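Local coordinates for msDPBB_sym2 protein (Synthetic construct, PDB 7DWW) that is a computationally designed double-psi beta-barrel made to recreate the core fold of RNA polymerase, its biochemical activity, if any, being unknown, at residues S3-A7 and L28-L32; D38-K44 and L82-V88. All coordinates share one frame. Residues are numbered along the deposited sequence.

Contact 1. Residues S3-A7 and L28-L32; sequences SSVIA and LMRLL
Val-5 lies against Leu-28, Leu-31 and Leu-32 of a short helix, its CB 3.8 Å from Leu-28 CD1 and its CG1 4.0 Å from Leu-32 CB. The example illustrates how a helix can be packed against a barrel strand chiefly through aliphatic side chains. Residues 4-7 form an extended strand and 28-32 the last turn of an alpha-helix, in which Leu-32 N donates to Leu-28 O at 2.9 Å. The two axes approach to 8.4 Å and run at 149°, roughly antiparallel, and the closest CA pair is Ser-4 with Leu-32, at 5.9 Å. Val-5 (chi1 m) and Ala-7 direct their CA-CB bonds toward the helix, whereas those of Ser-4 and Ile-6 point away. Leu-28, Leu-31 and Leu-32 all adopt the t,p rotamer. Leu-28 reaches Ala-7 CB with CD2 at 4.3 Å; Leu-31 CD2 stands 4.3 Å from Val-5 CG1; Leu-32 CD1 extends to the start of the strand, 3.2 Å from Ser-3 O and 3.6 Å from Ser-4 CA. Leu-32 also touches Ile-85 and Met-24, carrying the packing into the barrel interior. With no hydrogen bond between the segments and 310 Å² buried, shape and hydrophobicity hold the helix here.

Contact 2. Residues D38-K44 and L82-V88; sequences DLVEIMK and LVEIMKV
Four backbone hydrogen bonds set the register: Glu-41 N to Met-86 O and Met-86 N to Glu-41 O, both 2.9 Å, then Met-43 N to Glu-84 O at 3.0 Å and Glu-84 N to Met-43 O at 3.1 Å. They define two hydrogen-bonded antiparallel pairs, Glu-41/Met-86 and Met-43/Glu-84, flanking the non-hydrogen-bonded pair Ile-42/Ile-85, whose CA atoms are 4.7 Å apart. Strands 39-43 and 82-87 are extended, 4.6 Å apart at closest approach, at 153°. CA-H...O contacts supplement the ladder, as from Ile-42 CA to Glu-84 O at 3.4 Å. At one end Lys-87 NZ donates a hydrogen bond to Val-88 O at 3.0 Å and a weak one to Leu-39 O at 3.1 Å. Val-40, Ile-42 and Ile-85 share the buried face: Val-40 CB meets Ile-85 CG2 at 3.7 Å, and Ile-42 (m,t) sets CG2 3.7 Å from Val-83 CB. Glu-41, Met-43, Glu-84 and Met-86 occupy the other face, where Met-43 SD lies 3.7 Å from Met-86 CE; the Glu-41 and Glu-84 carboxylates hydrogen-bond to Ser-47 and Ser-4, respectively. Val-88 CG1 packs 3.6 Å from Leu-39 CB. Equivalent repeat strands thus pair across the double-psi barrel, backbone bonds fixing alignment while branched aliphatics contribute to its core.

Overall arrangement
From the N terminus, strand 4-11 leads through strand 21-24 to helix 26-32, whose last turn folds back on residues 3-7 and closes the loop of contact 1. The chain then enters strand 39-43, which pairs at once with strand 47-54 and, after most of the second repeat, gains strand 82-87 on its other edge, completing contact 2. The two loops therefore follow in series, neither enclosing nor crossing the other. Space joins them nonetheless: the centres of contact 1 and contact 2 are about 9 Å apart. Strand 82-87 lies between 39-43 and 4-11 in the sheet, forming backbone hydrogen bonds to Val-5 and Ala-7. The C-terminal strand thus ties the two halves of the barrel together, while contact 1 packs a helix against it.

Contact 1. Residues S3-A7 and L28-L32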
ATOM      1  N   SER A   3      -7.926  -2.728 -12.291  1.00 42.05           N
ATOM      2  CA  SER A   3      -6.730  -1.934 -12.532  1.00 42.78           C
ATOM      3  C   SER A   3      -5.702  -2.211 -11.446  1.00 37.47           C
ATOM      4  O   SER A   3      -6.072  -2.220 -10.269  1.00 30.26           O
ATOM      5  CB  SER A   3      -7.089  -0.450 -12.556  1.00 44.14           C
ATOM      6  OG  SER A   3      -6.087   0.293 -13.241  1.00 48.04           O
ATOM      7  N   SER A   4      -4.426  -2.429 -11.788  1.00 32.53           N
ATOM      8  CA  SER A   4      -3.495  -2.754 -10.728  1.00 30.89           C
ATOM      9  C   SER A   4      -2.112  -2.182 -11.003  1.00 31.20           C
ATOM     10  O   SER A   4      -1.725  -1.925 -12.155  1.00 29.43           O
ATOM     11  CB  SER A   4      -3.402  -4.262 -10.486  1.00 33.28           C
ATOM     12  OG  SER A   4      -2.826  -4.909 -11.582  1.00 46.67           O
ATOM     13  N   VAL A   5      -1.361  -2.002  -9.916  1.00 22.85           N
ATOM     14  CA  VAL A   5       0.051  -1.613  -9.945  1.00 26.38           C
ATOM     15  C   VAL A   5       0.835  -2.577  -9.057  1.00 29.40           C
ATOM     16  O   VAL A   5       0.266  -3.300  -8.251  1.00 27.44           O
ATOM     17  CB  VAL A   5       0.275  -0.161  -9.487  1.00 29.26           C
ATOM     18  CG1 VAL A   5      -0.457   0.788 -10.380  1.00 25.03           C
ATOM     19  CG2 VAL A   5      -0.139   0.030  -7.993  1.00 26.44           C
ATOM     20  N   ILE A   6       2.156  -2.593  -9.227  1.00 28.41           N
ATOM     21  CA  ILE A   6       3.053  -3.435  -8.442  1.00 32.16           C
ATOM     22  C   ILE A   6       3.899  -2.515  -7.573  1.00 31.77           C
ATOM     23  O   ILE A   6       4.466  -1.532  -8.060  1.00 33.83           O
ATOM     24  CB  ILE A   6       3.949  -4.315  -9.343  1.00 34.25           C
ATOM     25  CG1 ILE A   6       3.062  -5.140 -10.261  1.00 38.29           C
ATOM     26  CG2 ILE A   6       4.908  -5.141  -8.538  1.00 33.41           C
ATOM     27  CD1 ILE A   6       2.197  -6.139  -9.573  1.00 35.04           C
ATOM     28  N   ALA A   7       3.995  -2.835  -6.294  1.00 29.64           N
ATOM     29  CA  ALA A   7       4.816  -2.023  -5.407  1.00 33.55           C
ATOM     30  C   ALA A   7       5.544  -2.935  -4.444  1.00 29.94           C
ATOM     31  O   ALA A   7       5.154  -4.090  -4.238  1.00 29.36           O
ATOM     32  CB  ALA A   7       3.980  -1.001  -4.636  1.00 36.72           C
ATOM     33  N   LEU A  28       1.719   7.214  -8.172  1.00 30.94           N
ATOM     34  CA  LEU A  28       1.299   5.825  -8.244  1.00 31.11           C
ATOM     35  C   LEU A  28      -0.209   5.697  -8.015  1.00 27.97           C
ATOM     36  O   LEU A  28      -0.889   4.920  -8.706  1.00 28.11           O
ATOM     37  CB  LEU A  28       2.096   4.999  -7.236  1.00 26.20           C
ATOM     38  CG  LEU A  28       1.914   3.496  -7.373  1.00 33.07           C
ATOM     39  CD1 LEU A  28       2.213   3.044  -8.772  1.00 36.36           C
ATOM     40  CD2 LEU A  28       2.775   2.762  -6.347  1.00 35.01           C
ATOM     41  N   MET A  29      -0.757   6.459  -7.051  1.00 25.24           N
ATOM     42  CA  MET A  29      -2.214   6.486  -6.881  1.00 28.22           C
ATOM     43  C   MET A  29      -2.904   6.964  -8.143  1.00 31.05           C
ATOM     44  O   MET A  29      -3.956   6.439  -8.508  1.00 30.03           O
ATOM     45  CB  MET A  29      -2.628   7.398  -5.717  1.00 23.13           C
ATOM     46  CG  MET A  29      -2.096   6.928  -4.345  1.00 23.95           C
ATOM     47  SD  MET A  29      -2.679   7.988  -3.010  1.00 28.84           S
ATOM     48  CE  MET A  29      -4.455   7.813  -3.260  1.00 25.83           C
ATOM     49  N   ARG A  30      -2.344   7.984  -8.815  1.00 33.88           N
ATOM     50  CA  ARG A  30      -2.977   8.508 -10.030  1.00 34.50           C
ATOM     51  C   ARG A  30      -3.025   7.441 -11.116  1.00 37.38           C
ATOM     52  O   ARG A  30      -4.060   7.242 -11.773  1.00 38.74           O
ATOM     53  CB  ARG A  30      -2.226   9.731 -10.552  1.00 41.72           C
ATOM     54  CG  ARG A  30      -2.636  11.059  -9.998  1.00 50.63           C
ATOM     55  CD  ARG A  30      -1.728  12.169 -10.514  1.00 56.34           C
ATOM     56  NE  ARG A  30      -2.285  12.825 -11.695  1.00 68.46           N
ATOM     57  CZ  ARG A  30      -2.642  14.108 -11.738  1.00 67.75           C
ATOM     58  NH1 ARG A  30      -2.504  14.869 -10.659  1.00 66.57           N
ATOM     59  NH2 ARG A  30      -3.139  14.621 -12.853  1.00 70.22           N
ATOM     60  N   LEU A  31      -1.912   6.733 -11.287  1.00 33.41           N
ATOM     61  CA  LEU A  31      -1.827   5.665 -12.278  1.00 40.28           C
ATOM     62  C   LEU A  31      -2.819   4.551 -11.975  1.00 36.35           C
ATOM     63  O   LEU A  31      -3.524   4.074 -12.879  1.00 37.99           O
ATOM     64  CB  LEU A  31      -0.406   5.106 -12.320  1.00 38.52           C
ATOM     65  CG  LEU A  31      -0.113   4.276 -13.550  1.00 40.96           C
ATOM     66  CD1 LEU A  31      -0.001   5.177 -14.757  1.00 43.27           C
ATOM     67  CD2 LEU A  31       1.189   3.516 -13.291  1.00 41.86           C
ATOM     68  N   LEU A  32      -2.879   4.113 -10.708  1.00 34.36           N
ATOM     69  CA  LEU A  32      -3.874   3.108 -10.331  1.00 32.37           C
ATOM     70  C   LEU A  32      -5.301   3.616 -10.490  1.00 33.57           C
ATOM     71  O   LEU A  32      -6.211   2.817 -10.758  1.00 33.67           O
ATOM     72  CB  LEU A  32      -3.681   2.659  -8.897  1.00 29.05           C
ATOM     73  CG  LEU A  32      -4.597   1.571  -8.328  1.00 29.77           C
ATOM     74  CD1 LEU A  32      -4.498   0.301  -9.209  1.00 36.57           C
ATOM     75  CD2 LEU A  32      -4.144   1.269  -6.905  1.00 31.16           C
TER

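Contact 2. Residues D38-K44 and L82-V88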
ATOM      1  N   ASP A  38      -9.900   5.471  -0.853  1.00 28.44           N
ATOM      2  CA  ASP A  38     -10.485   4.366  -1.642  1.00 22.43           C
ATOM      3  C   ASP A  38     -10.046   3.010  -1.096  1.00 27.48           C
ATOM      4  O   ASP A  38      -9.006   2.911  -0.498  1.00 24.79           O
ATOM      5  CB  ASP A  38     -10.025   4.442  -3.098  1.00 24.92           C
ATOM      6  CG  ASP A  38     -10.782   5.408  -3.986  1.00 30.26           C
ATOM      7  OD1 ASP A  38     -11.860   5.805  -3.607  1.00 32.96           O
ATOM      8  OD2 ASP A  38     -10.265   5.747  -5.037  1.00 30.02           O
ATOM      9  N   LEU A  39     -10.880   2.005  -1.290  1.00 25.89           N
ATOM     10  CA  LEU A  39     -10.502   0.624  -0.981  1.00 29.30           C
ATOM     11  C   LEU A  39      -9.632   0.068  -2.103  1.00 30.15           C
ATOM     12  O   LEU A  39      -9.897   0.322  -3.287  1.00 27.13           O
ATOM     13  CB  LEU A  39     -11.727  -0.267  -0.839  1.00 35.09           C
ATOM     14  CG  LEU A  39     -12.635  -0.191   0.380  1.00 43.01           C
ATOM     15  CD1 LEU A  39     -13.731  -1.149   0.122  1.00 44.34           C
ATOM     16  CD2 LEU A  39     -11.874  -0.567   1.645  1.00 41.06           C
ATOM     17  N   VAL A  40      -8.602  -0.717  -1.731  1.00 24.59           N
ATOM     18  CA  VAL A  40      -7.749  -1.421  -2.678  1.00 30.92           C
ATOM     19  C   VAL A  40      -7.558  -2.801  -2.097  1.00 31.08           C
ATOM     20  O   VAL A  40      -7.624  -2.993  -0.879  1.00 29.34           O
ATOM     21  CB  VAL A  40      -6.364  -0.745  -2.893  1.00 22.55           C
ATOM     22  CG1 VAL A  40      -6.520   0.586  -3.631  1.00 27.11           C
ATOM     23  CG2 VAL A  40      -5.624  -0.631  -1.585  1.00 28.57           C
ATOM     24  N   GLU A  41      -7.308  -3.767  -2.975  1.00 25.61           N
ATOM     25  CA  GLU A  41      -6.975  -5.128  -2.589  1.00 29.65           C
ATOM     26  C   GLU A  41      -5.472  -5.337  -2.805  1.00 31.62           C
ATOM     27  O   GLU A  41      -4.929  -4.934  -3.843  1.00 28.55           O
ATOM     28  CB  GLU A  41      -7.808  -6.144  -3.393  1.00 29.95           C
ATOM     29  CG  GLU A  41      -7.446  -7.613  -3.199  1.00 32.90           C
ATOM     30  CD  GLU A  41      -8.470  -8.563  -3.799  1.00 48.86           C
ATOM     31  OE1 GLU A  41      -9.244  -8.133  -4.675  1.00 52.14           O
ATOM     32  OE2 GLU A  41      -8.512  -9.742  -3.395  1.00 55.01           O
ATOM     33  N   ILE A  42      -4.803  -5.916  -1.811  1.00 30.21           N
ATOM     34  CA  ILE A  42      -3.367  -6.137  -1.850  1.00 29.35           C
ATOM     35  C   ILE A  42      -3.116  -7.625  -1.772  1.00 37.20           C
ATOM     36  O   ILE A  42      -3.600  -8.292  -0.855  1.00 34.58           O
ATOM     37  CB  ILE A  42      -2.645  -5.404  -0.705  1.00 29.60           C
ATOM     38  CG1 ILE A  42      -2.942  -3.911  -0.787  1.00 26.08           C
ATOM     39  CG2 ILE A  42      -1.134  -5.683  -0.800  1.00 32.12           C
ATOM     40  CD1 ILE A  42      -2.743  -3.177   0.516  1.00 30.99           C
ATOM     41  N   MET A  43      -2.361  -8.152  -2.733  1.00 35.36           N
ATOM     42  CA  MET A  43      -2.177  -9.588  -2.874  1.00 44.51           C
ATOM     43  C   MET A  43      -0.706  -9.958  -3.015  1.00 46.82           C
ATOM     44  O   MET A  43       0.105  -9.203  -3.583  1.00 38.96           O
ATOM     45  CB  MET A  43      -2.926 -10.136  -4.092  1.00 50.61           C
ATOM     46  CG  MET A  43      -4.216  -9.411  -4.416  1.00 52.46           C
ATOM     47  SD  MET A  43      -4.937  -9.996  -5.962  1.00 78.10           S
ATOM     48  CE  MET A  43      -4.609 -11.754  -5.832  1.00 73.51           C
ATOM     49  N   LYS A  44      -0.384 -11.124  -2.455  1.00 52.01           N
ATOM     50  CA  LYS A  44       0.797 -11.884  -2.835  1.00 55.88           C
ATOM     51  C   LYS A  44       0.322 -13.315  -3.063  1.00 64.60           C
ATOM     52  O   LYS A  44       0.040 -13.703  -4.200  1.00 68.28           O
ATOM     53  CB  LYS A  44       1.885 -11.808  -1.761  1.00 53.40           C
ATOM     54  CG  LYS A  44       3.095 -12.689  -2.030  1.00 59.01           C
ATOM     55  CD  LYS A  44       4.386 -12.009  -1.603  1.00 53.22           C
ATOM     56  CE  LYS A  44       5.327 -11.812  -2.792  1.00 58.61           C
ATOM     57  NZ  LYS A  44       5.644 -13.114  -3.474  1.00 61.58           N
ATOM     58  N   LEU A  82       7.281  -7.929  -3.132  1.00 36.00           N
ATOM     59  CA  LEU A  82       6.425  -7.283  -4.121  1.00 39.25           C
ATOM     60  C   LEU A  82       4.988  -7.706  -3.867  1.00 32.94           C
ATOM     61  O   LEU A  82       4.729  -8.878  -3.564  1.00 42.11           O
ATOM     62  CB  LEU A  82       6.817  -7.655  -5.545  1.00 35.11           C
ATOM     63  CG  LEU A  82       8.237  -7.273  -5.976  1.00 36.53           C
ATOM     64  CD1 LEU A  82       8.429  -7.600  -7.422  1.00 41.93           C
ATOM     65  CD2 LEU A  82       8.449  -5.804  -5.750  1.00 37.08           C
ATOM     66  N   VAL A  83       4.058  -6.745  -3.974  1.00 32.46           N
ATOM     67  CA  VAL A  83       2.622  -7.004  -3.912  1.00 33.05           C
ATOM     68  C   VAL A  83       1.980  -6.337  -5.112  1.00 34.80           C
ATOM     69  O   VAL A  83       2.495  -5.351  -5.647  1.00 30.10           O
ATOM     70  CB  VAL A  83       1.953  -6.484  -2.616  1.00 33.38           C
ATOM     71  CG1 VAL A  83       2.358  -7.366  -1.454  1.00 34.43           C
ATOM     72  CG2 VAL A  83       2.384  -5.041  -2.354  1.00 30.57           C
ATOM     73  N   GLU A  84       0.829  -6.872  -5.503  1.00 29.54           N
ATOM     74  CA  GLU A  84      -0.054  -6.228  -6.463  1.00 37.01           C
ATOM     75  C   GLU A  84      -1.162  -5.482  -5.746  1.00 32.59           C
ATOM     76  O   GLU A  84      -1.786  -6.019  -4.820  1.00 35.81           O
ATOM     77  CB  GLU A  84      -0.688  -7.235  -7.418  1.00 34.83           C
ATOM     78  CG  GLU A  84      -1.708  -6.615  -8.336  1.00 40.15           C
ATOM     79  CD  GLU A  84      -2.214  -7.595  -9.357  1.00 55.19           C
ATOM     80  OE1 GLU A  84      -1.772  -8.766  -9.346  1.00 59.71           O
ATOM     81  OE2 GLU A  84      -3.050  -7.184 -10.186  1.00 63.71           O
ATOM     82  N   ILE A  85      -1.424  -4.251  -6.168  1.00 29.65           N
ATOM     83  CA  ILE A  85      -2.451  -3.416  -5.542  1.00 28.19           C
ATOM     84  C   ILE A  85      -3.479  -3.114  -6.602  1.00 30.03           C
ATOM     85  O   ILE A  85      -3.132  -2.633  -7.697  1.00 28.14           O
ATOM     86  CB  ILE A  85      -1.854  -2.126  -4.959  1.00 31.31           C
ATOM     87  CG1 ILE A  85      -0.732  -2.492  -4.008  1.00 28.22           C
ATOM     88  CG2 ILE A  85      -2.966  -1.226  -4.295  1.00 29.56           C
ATOM     89  CD1 ILE A  85      -0.006  -1.328  -3.407  1.00 31.94           C
ATOM     90  N   MET A  86      -4.714  -3.496  -6.349  1.00 30.61           N
ATOM     91  CA  MET A  86      -5.740  -3.420  -7.362  1.00 34.41           C
ATOM     92  C   MET A  86      -6.948  -2.674  -6.831  1.00 37.88           C
ATOM     93  O   MET A  86      -7.349  -2.854  -5.678  1.00 32.16           O
ATOM     94  CB  MET A  86      -6.139  -4.828  -7.809  1.00 41.82           C
ATOM     95  CG  MET A  86      -7.182  -4.885  -8.888  1.00 47.63           C
ATOM     96  SD  MET A  86      -7.665  -6.600  -9.201  1.00 67.16           S
ATOM     97  CE  MET A  86      -6.386  -7.480  -8.317  1.00 75.98           C
ATOM     98  N   LYS A  87      -7.530  -1.858  -7.692  1.00 39.24           N
ATOM     99  CA  LYS A  87      -8.703  -1.156  -7.205  1.00 40.70           C
ATOM    100  C   LYS A  87      -9.888  -2.103  -7.229  1.00 53.11           C
ATOM    101  O   LYS A  87     -10.165  -2.738  -8.264  1.00 48.97           O
ATOM    102  CB  LYS A  87      -8.984   0.097  -8.035  1.00 50.19           C
ATOM    103  CG  LYS A  87      -9.565   1.269  -7.237  1.00 52.50           C
ATOM    104  CD  LYS A  87     -10.863   0.863  -6.544  1.00 59.33           C
ATOM    105  CE  LYS A  87     -11.366   1.922  -5.567  1.00 61.78           C
ATOM    106  NZ  LYS A  87     -12.448   1.394  -4.675  1.00 61.90           N
ATOM    107  N   VAL A  88     -10.560  -2.123  -6.071  1.00 47.61           N
ATOM    108  CA  VAL A  88     -11.649  -3.069  -5.799  1.00 53.32           C
ATOM    109  C   VAL A  88     -13.023  -2.389  -5.897  1.00 58.25           C
ATOM    110  O   VAL A  88     -13.130  -1.181  -6.151  1.00 56.39           O
ATOM    111  CB  VAL A  88     -11.482  -3.759  -4.398  1.00 53.34           C
ATOM    112  CG1 VAL A  88     -11.172  -2.750  -3.324  1.00 45.51           C
ATOM    113  CG2 VAL A  88     -12.747  -4.556  -4.025  1.00 57.36           C
TER